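Local coordinates for protein PfVFT1 (Plasmodium falciparum, PDB 5JKQ) that is a bi-lobed Venus flytrap protein of the malaria parasite that probably binds a small solute in the cleft between its lobes, at residues 43-48 with 172-177; 94-99 with 128-132. The protein carries 3 engineered substitutions. All coordinates share one frame; numbering follows the deposited sequence.

Contact 1 (43-48 with 172-177); sequences DYSVIE and LPIIKH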
loop_
_atom_site.group_PDB
_atom_site.type_symbol
_atom_site.label_atom_id
_atom_site.label_comp_id
_atom_site.label_asym_id
_atom_site.label_seq_id
_atom_site.Cartn_x
_atom_site.Cartn_y
_atom_site.Cartn_z
ATOM N N ASP A 43 -4.687 8.124 -8.069
ATOM C CA ASP A 43 -3.871 9.124 -7.391
ATOM C C ASP A 43 -2.800 8.477 -6.514
ATOM O O ASP A 43 -2.813 8.623 -5.291
ATOM C CB ASP A 43 -4.771 10.040 -6.555
ATOM C CG ASP A 43 -4.069 11.312 -6.114
ATOM O OD1 ASP A 43 -2.980 11.619 -6.645
ATOM O OD2 ASP A 43 -4.620 12.016 -5.243
ATOM N N TYR A 44 -1.874 7.766 -7.152
ATOM C CA TYR A 44 -0.768 7.125 -6.449
ATOM C C TYR A 44 0.571 7.686 -6.908
ATOM O O TYR A 44 0.716 8.108 -8.056
ATOM C CB TYR A 44 -0.784 5.611 -6.673
ATOM C CG TYR A 44 -1.984 4.897 -6.096
ATOM C CD1 TYR A 44 -2.203 4.857 -4.726
ATOM C CD2 TYR A 44 -2.882 4.238 -6.923
ATOM C CE1 TYR A 44 -3.293 4.195 -4.198
ATOM C CE2 TYR A 44 -3.973 3.574 -6.406
ATOM C CZ TYR A 44 -4.176 3.554 -5.041
ATOM O OH TYR A 44 -5.265 2.893 -4.523
ATOM N N SER A 45 1.546 7.676 -6.003
ATOM C CA SER A 45 2.919 8.036 -6.336
ATOM C C SER A 45 3.824 6.820 -6.160
ATOM O O SER A 45 3.596 5.993 -5.277
ATOM C CB SER A 45 3.404 9.198 -5.466
ATOM O OG SER A 45 3.527 8.808 -4.110
ATOM N N VAL A 46 4.841 6.714 -7.009
ATOM C CA VAL A 46 5.787 5.605 -6.939
ATOM C C VAL A 46 6.908 5.921 -5.961
ATOM O O VAL A 46 7.135 7.083 -5.624
ATOM C CB VAL A 46 6.400 5.281 -8.320
ATOM C CG1 VAL A 46 5.330 4.750 -9.257
ATOM C CG2 VAL A 46 7.102 6.507 -8.914
ATOM N N ILE A 47 7.602 4.880 -5.510
ATOM C CA ILE A 47 8.707 5.040 -4.570
ATOM C C ILE A 47 9.695 6.074 -5.112
ATOM O O ILE A 47 10.055 6.056 -6.290
ATOM C CB ILE A 47 9.421 3.690 -4.289
ATOM C CG1 ILE A 47 10.617 3.897 -3.357
ATOM C CG2 ILE A 47 9.865 3.019 -5.587
ATOM C CD1 ILE A 47 10.811 2.770 -2.354
ATOM N N GLU A 48 10.100 6.991 -4.240
ATOM C CA GLU A 48 10.862 8.167 -4.649
ATOM C C GLU A 48 12.315 7.844 -4.998
ATOM O O GLU A 48 12.874 8.427 -5.929
ATOM C CB GLU A 48 10.816 9.242 -3.548
ATOM C CG GLU A 48 11.457 8.861 -2.211
ATOM C CD GLU A 48 10.592 7.940 -1.366
ATOM O OE1 GLU A 48 11.157 7.076 -0.659
ATOM O OE2 GLU A 48 9.350 8.080 -1.403
ATOM N N LEU A 172 9.418 -3.104 0.090
ATOM C CA LEU A 172 9.374 -1.648 0.144
ATOM C C LEU A 172 7.953 -1.129 -0.057
ATOM O O LEU A 172 7.142 -1.778 -0.721
ATOM C CB LEU A 172 10.289 -1.047 -0.926
ATOM C CG LEU A 172 11.796 -1.191 -0.735
ATOM C CD1 LEU A 172 12.518 -0.925 -2.049
ATOM C CD2 LEU A 172 12.288 -0.242 0.339
ATOM N N PRO A 173 7.642 0.043 0.521
ATOM C CA PRO A 173 6.389 0.702 0.148
ATOM C C PRO A 173 6.519 1.287 -1.258
ATOM O O PRO A 173 6.768 2.484 -1.418
ATOM C CB PRO A 173 6.228 1.786 1.219
ATOM C CG PRO A 173 7.617 2.094 1.651
ATOM C CD PRO A 173 8.375 0.796 1.555
ATOM N N ILE A 174 6.373 0.430 -2.266
ATOM C CA ILE A 174 6.645 0.803 -3.650
ATOM C C ILE A 174 5.681 1.865 -4.169
ATOM O O ILE A 174 6.027 2.649 -5.055
ATOM C CB ILE A 174 6.575 -0.424 -4.588
ATOM C CG1 ILE A 174 5.221 -1.131 -4.463
ATOM C CG2 ILE A 174 7.701 -1.397 -4.269
ATOM C CD1 ILE A 174 4.886 -2.026 -5.645
ATOM N N ILE A 175 4.473 1.875 -3.613
ATOM C CA ILE A 175 3.413 2.769 -4.061
ATOM C C ILE A 175 2.723 3.395 -2.856
ATOM O O ILE A 175 2.386 2.707 -1.892
ATOM C CB ILE A 175 2.385 2.017 -4.934
ATOM C CG1 ILE A 175 3.059 1.508 -6.209
ATOM C CG2 ILE A 175 1.211 2.920 -5.302
ATOM C CD1 ILE A 175 2.233 0.511 -6.998
ATOM N N LYS A 176 2.526 4.708 -2.923
ATOM C CA LYS A 176 1.906 5.460 -1.838
ATOM C C LYS A 176 0.727 6.288 -2.336
ATOM O O LYS A 176 0.630 6.596 -3.525
ATOM C CB LYS A 176 2.928 6.393 -1.180
ATOM C CG LYS A 176 4.261 5.748 -0.846
ATOM C CD LYS A 176 5.186 6.752 -0.179
ATOM C CE LYS A 176 6.615 6.238 -0.093
ATOM N NZ LYS A 176 7.127 6.251 1.305
ATOM N N HIS A 177 -0.170 6.634 -1.418
ATOM C CA HIS A 177 -1.138 7.697 -1.660
ATOM C C HIS A 177 -1.045 8.683 -0.501
ATOM O O HIS A 177 -0.622 8.322 0.597
ATOM C CB HIS A 177 -2.560 7.143 -1.825
ATOM C CG HIS A 177 -3.219 6.731 -0.545
ATOM N ND1 HIS A 177 -3.297 5.416 -0.139
ATOM C CD2 HIS A 177 -3.865 7.454 0.401
ATOM C CE1 HIS A 177 -3.945 5.348 1.010
ATOM N NE2 HIS A 177 -4.300 6.571 1.360
#
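Ser45 and Lys176 form an antiparallel hydrogen-bonded pair, with Val46 and Ile175 the non-hydrogen-bonded pair beside it, so the short strand 45-46 adds to strand 175-184 as a two-pair antiparallel ladder at the margin of a mixed sheet. The backbone of Ser45 carries both good bonds: its N donates to Lys176 O at 2.9 Å, and its O receives Lys176 N, the N-H pointing almost straight at it (172°). Two residues further along, Ile47 N reaches Ile174 O at 2.8 Å, but the bond is bent to 129° and weak; just before Ile174 the chain makes an inverse gamma turn centred on Pro173. On the Tyr44 side the ring drops alongside the partner strand: CB meets Ile175 CG2 at 3.6 Å, CD1 lies against His177 CB, and Lys176 O sits at the ring edge. CG of Tyr44 stands anti to its carbonyl carbon (chi1 -65°), which lets the ring run beside His177 and point the same way; Tyr44 OH is hydrogen-bonded to Trp103 NE1, and His177 ND1 to His276 NE2. Ile47, a branched apolar residue suited to a buried place, sends CD1 against Leu172 CD1, the two side chains crossing at about a right angle, and also touches Ile28 of helix 14-29. Ser45 and Lys176 share the opposite face of the sheet from Val46 and Ile175, and there the long lysine lies extended as far as CE, where CE comes within 3.5 Å of Glu48 OE2 and NZ makes a long salt bridge to the same oxygen at 4.0 Å.

Contact 2 (94-99 with 128-132); sequences YEQNPP and AYNYY. Engineered in segment 128-132: Ala128 (natural residue Thr).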
loop_
_atom_site.group_PDB
_atom_site.type_symbol
_atom_site.label_atom_id
_atom_site.label_comp_id
_atom_site.label_asym_id
_atom_site.label_seq_id
_atom_site.Cartn_x
_atom_site.Cartn_y
_atom_site.Cartn_z
ATOM N N TYR A 94 -11.811 -7.408 -7.316
ATOM C CA TYR A 94 -11.453 -8.796 -7.041
ATOM C C TYR A 94 -12.683 -9.686 -6.867
ATOM O O TYR A 94 -12.582 -10.800 -6.351
ATOM C CB TYR A 94 -10.576 -8.876 -5.789
ATOM C CG TYR A 94 -9.237 -8.188 -5.937
ATOM C CD1 TYR A 94 -9.128 -6.807 -5.842
ATOM C CD2 TYR A 94 -8.082 -8.921 -6.171
ATOM C CE1 TYR A 94 -7.910 -6.176 -5.977
ATOM C CE2 TYR A 94 -6.857 -8.299 -6.307
ATOM C CZ TYR A 94 -6.778 -6.927 -6.209
ATOM O OH TYR A 94 -5.560 -6.304 -6.343
ATOM N N GLU A 95 -13.843 -9.195 -7.294
ATOM C CA GLU A 95 -15.061 -9.999 -7.267
ATOM C C GLU A 95 -15.010 -11.067 -8.358
ATOM O O GLU A 95 -15.734 -12.059 -8.300
ATOM C CB GLU A 95 -16.304 -9.118 -7.434
ATOM C CG GLU A 95 -16.847 -8.573 -6.116
ATOM C CD GLU A 95 -18.052 -7.664 -6.297
ATOM O OE1 GLU A 95 -18.436 -7.396 -7.456
ATOM O OE2 GLU A 95 -18.618 -7.218 -5.275
ATOM N N GLN A 96 -14.143 -10.853 -9.345
ATOM C CA GLN A 96 -13.888 -11.839 -10.390
ATOM C C GLN A 96 -12.434 -12.309 -10.342
ATOM O O GLN A 96 -11.554 -11.584 -9.874
ATOM C CB GLN A 96 -14.207 -11.254 -11.766
ATOM C CG GLN A 96 -13.553 -9.908 -12.035
ATOM C CD GLN A 96 -13.695 -9.471 -13.479
ATOM O OE1 GLN A 96 -14.243 -8.407 -13.768
ATOM N NE2 GLN A 96 -13.194 -10.291 -14.397
ATOM N N ASN A 97 -12.196 -13.525 -10.826
ATOM C CA ASN A 97 -10.857 -14.098 -10.875
ATOM C C ASN A 97 -10.570 -14.619 -12.284
ATOM O O ASN A 97 -11.259 -15.523 -12.756
ATOM C CB ASN A 97 -10.719 -15.225 -9.848
ATOM C CG ASN A 97 -9.273 -15.607 -9.590
ATOM O OD1 ASN A 97 -8.434 -15.566 -10.490
ATOM N ND2 ASN A 97 -8.976 -15.979 -8.351
ATOM N N PRO A 98 -9.546 -14.064 -12.963
ATOM C CA PRO A 98 -8.568 -13.067 -12.505
ATOM C C PRO A 98 -9.170 -11.679 -12.292
ATOM O O PRO A 98 -10.080 -11.290 -13.026
ATOM C CB PRO A 98 -7.546 -13.038 -13.642
ATOM C CG PRO A 98 -8.338 -13.379 -14.848
ATOM C CD PRO A 98 -9.354 -14.390 -14.389
ATOM N N PRO A 99 -8.660 -10.932 -11.300
ATOM C CA PRO A 99 -9.188 -9.595 -11.013
ATOM C C PRO A 99 -8.795 -8.564 -12.066
ATOM O O PRO A 99 -7.901 -8.814 -12.875
ATOM C CB PRO A 99 -8.558 -9.260 -9.660
ATOM C CG PRO A 99 -7.282 -10.012 -9.651
ATOM C CD PRO A 99 -7.546 -11.285 -10.402
ATOM N N ALA A 128 -1.470 -16.685 -10.521
ATOM C CA ALA A 128 -2.633 -17.356 -9.950
ATOM C C ALA A 128 -3.087 -16.648 -8.679
ATOM O O ALA A 128 -2.423 -16.722 -7.648
ATOM C CB ALA A 128 -2.314 -18.813 -9.659
ATOM N N TYR A 129 -4.223 -15.962 -8.757
ATOM C CA TYR A 129 -4.781 -15.277 -7.597
ATOM C C TYR A 129 -5.633 -16.216 -6.748
ATOM O O TYR A 129 -6.522 -16.895 -7.260
ATOM C CB TYR A 129 -5.623 -14.078 -8.037
ATOM C CG TYR A 129 -4.876 -12.765 -8.025
ATOM C CD1 TYR A 129 -4.691 -12.063 -6.841
ATOM C CD2 TYR A 129 -4.362 -12.224 -9.195
ATOM C CE1 TYR A 129 -4.013 -10.862 -6.820
ATOM C CE2 TYR A 129 -3.680 -11.023 -9.184
ATOM C CZ TYR A 129 -3.510 -10.346 -7.994
ATOM O OH TYR A 129 -2.834 -9.149 -7.973
ATOM N N ASN A 130 -5.341 -16.257 -5.449
ATOM C CA ASN A 130 -6.179 -16.957 -4.478
ATOM C C ASN A 130 -6.714 -15.966 -3.452
ATOM O O ASN A 130 -5.983 -15.093 -2.987
ATOM C CB ASN A 130 -5.396 -18.072 -3.779
ATOM C CG ASN A 130 -5.000 -19.189 -4.725
ATOM O OD1 ASN A 130 -4.849 -18.979 -5.928
ATOM N ND2 ASN A 130 -4.830 -20.387 -4.184
ATOM N N TYR A 131 -7.989 -16.102 -3.104
ATOM C CA TYR A 131 -8.637 -15.158 -2.200
ATOM C C TYR A 131 -8.870 -15.764 -0.815
ATOM O O TYR A 131 -9.258 -16.926 -0.691
ATOM C CB TYR A 131 -9.963 -14.681 -2.797
ATOM C CG TYR A 131 -9.832 -14.007 -4.145
ATOM C CD1 TYR A 131 -8.666 -13.338 -4.500
ATOM C CD2 TYR A 131 -10.877 -14.028 -5.057
ATOM C CE1 TYR A 131 -8.545 -12.717 -5.728
ATOM C CE2 TYR A 131 -10.764 -13.411 -6.286
ATOM C CZ TYR A 131 -9.597 -12.756 -6.616
ATOM O OH TYR A 131 -9.486 -12.142 -7.840
ATOM N N TYR A 132 -8.623 -14.964 0.220
ATOM C CA TYR A 132 -8.799 -15.397 1.604
ATOM C C TYR A 132 -9.387 -14.275 2.453
ATOM O O TYR A 132 -9.340 -13.110 2.068
ATOM C CB TYR A 132 -7.463 -15.844 2.207
ATOM C CG TYR A 132 -6.724 -16.882 1.395
ATOM C CD1 TYR A 132 -6.993 -18.236 1.549
ATOM C CD2 TYR A 132 -5.746 -16.510 0.483
ATOM C CE1 TYR A 132 -6.313 -19.188 0.811
ATOM C CE2 TYR A 132 -5.063 -17.452 -0.259
ATOM C CZ TYR A 132 -5.350 -18.790 -0.091
ATOM O OH TYR A 132 -4.669 -19.729 -0.829
#
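Asn97 ND2 gives the shortest polar bond, 2.8 Å to Tyr129 O, nearly straight at 164°. The acceptor lies in the amide plane of Asn97, yet the nitrogen stands above the carbonyl plane of Tyr129. With CG anti to the backbone N (chi1 -165°), the amide extends toward strand 126-132, and the same ND2 lies over one face of the Tyr131 ring, displaced toward its rim. Tyr131 answers from the strand: its hydroxyl donates to Gln96 O at 3.0 Å and packs against Pro99 CD, while its ring meets Tyr94 CD2 through CE1. Between these, the puckered Pro99 ring offers its polarised C-H groups to a pi face, CG lying 3.8 Å from the centroid of the Tyr129 ring in a CH-pi contact. Tyr94 turns an edge to the Tyr129 ring in an offset edge-to-face pair, centroids 5.8 Å apart and planes at 71°. The hydroxyls of Tyr94 and Tyr129 both bond to Asp148 OD2, so one carboxylate oxygen ties the loop ring to the strand ring. A cis peptide before Pro98 is part of the loop's bend. Tyr94, Tyr129 and Tyr131 each work twice, ring packing and hydroxyl bonding; side-chain donors on main-chain carbonyls thus join loop and strand in place of backbone-to-backbone pairing.

How the contacts relate
Contact 1 and contact 2 are separate: their centres lie about 23 Å apart and their nearest atoms about 9 Å. Along the sequence, both segments of contact 2 fall between the two of contact 1. They also belong to different sheets, contact 1 to the mixed sheet containing strand 175-184, contact 2 to an outermost strand, 126-132, of the three-stranded parallel sheet. Helix 102-118 links them, since its Trp103 meets Tyr44 of contact 1 and Tyr94 of contact 2. The centre of contact 1 is about 8 Å from the centre of the chain, that of contact 2 about 18 Å. In a Venus flytrap protein the ligand is expected in the cleft between the lobes.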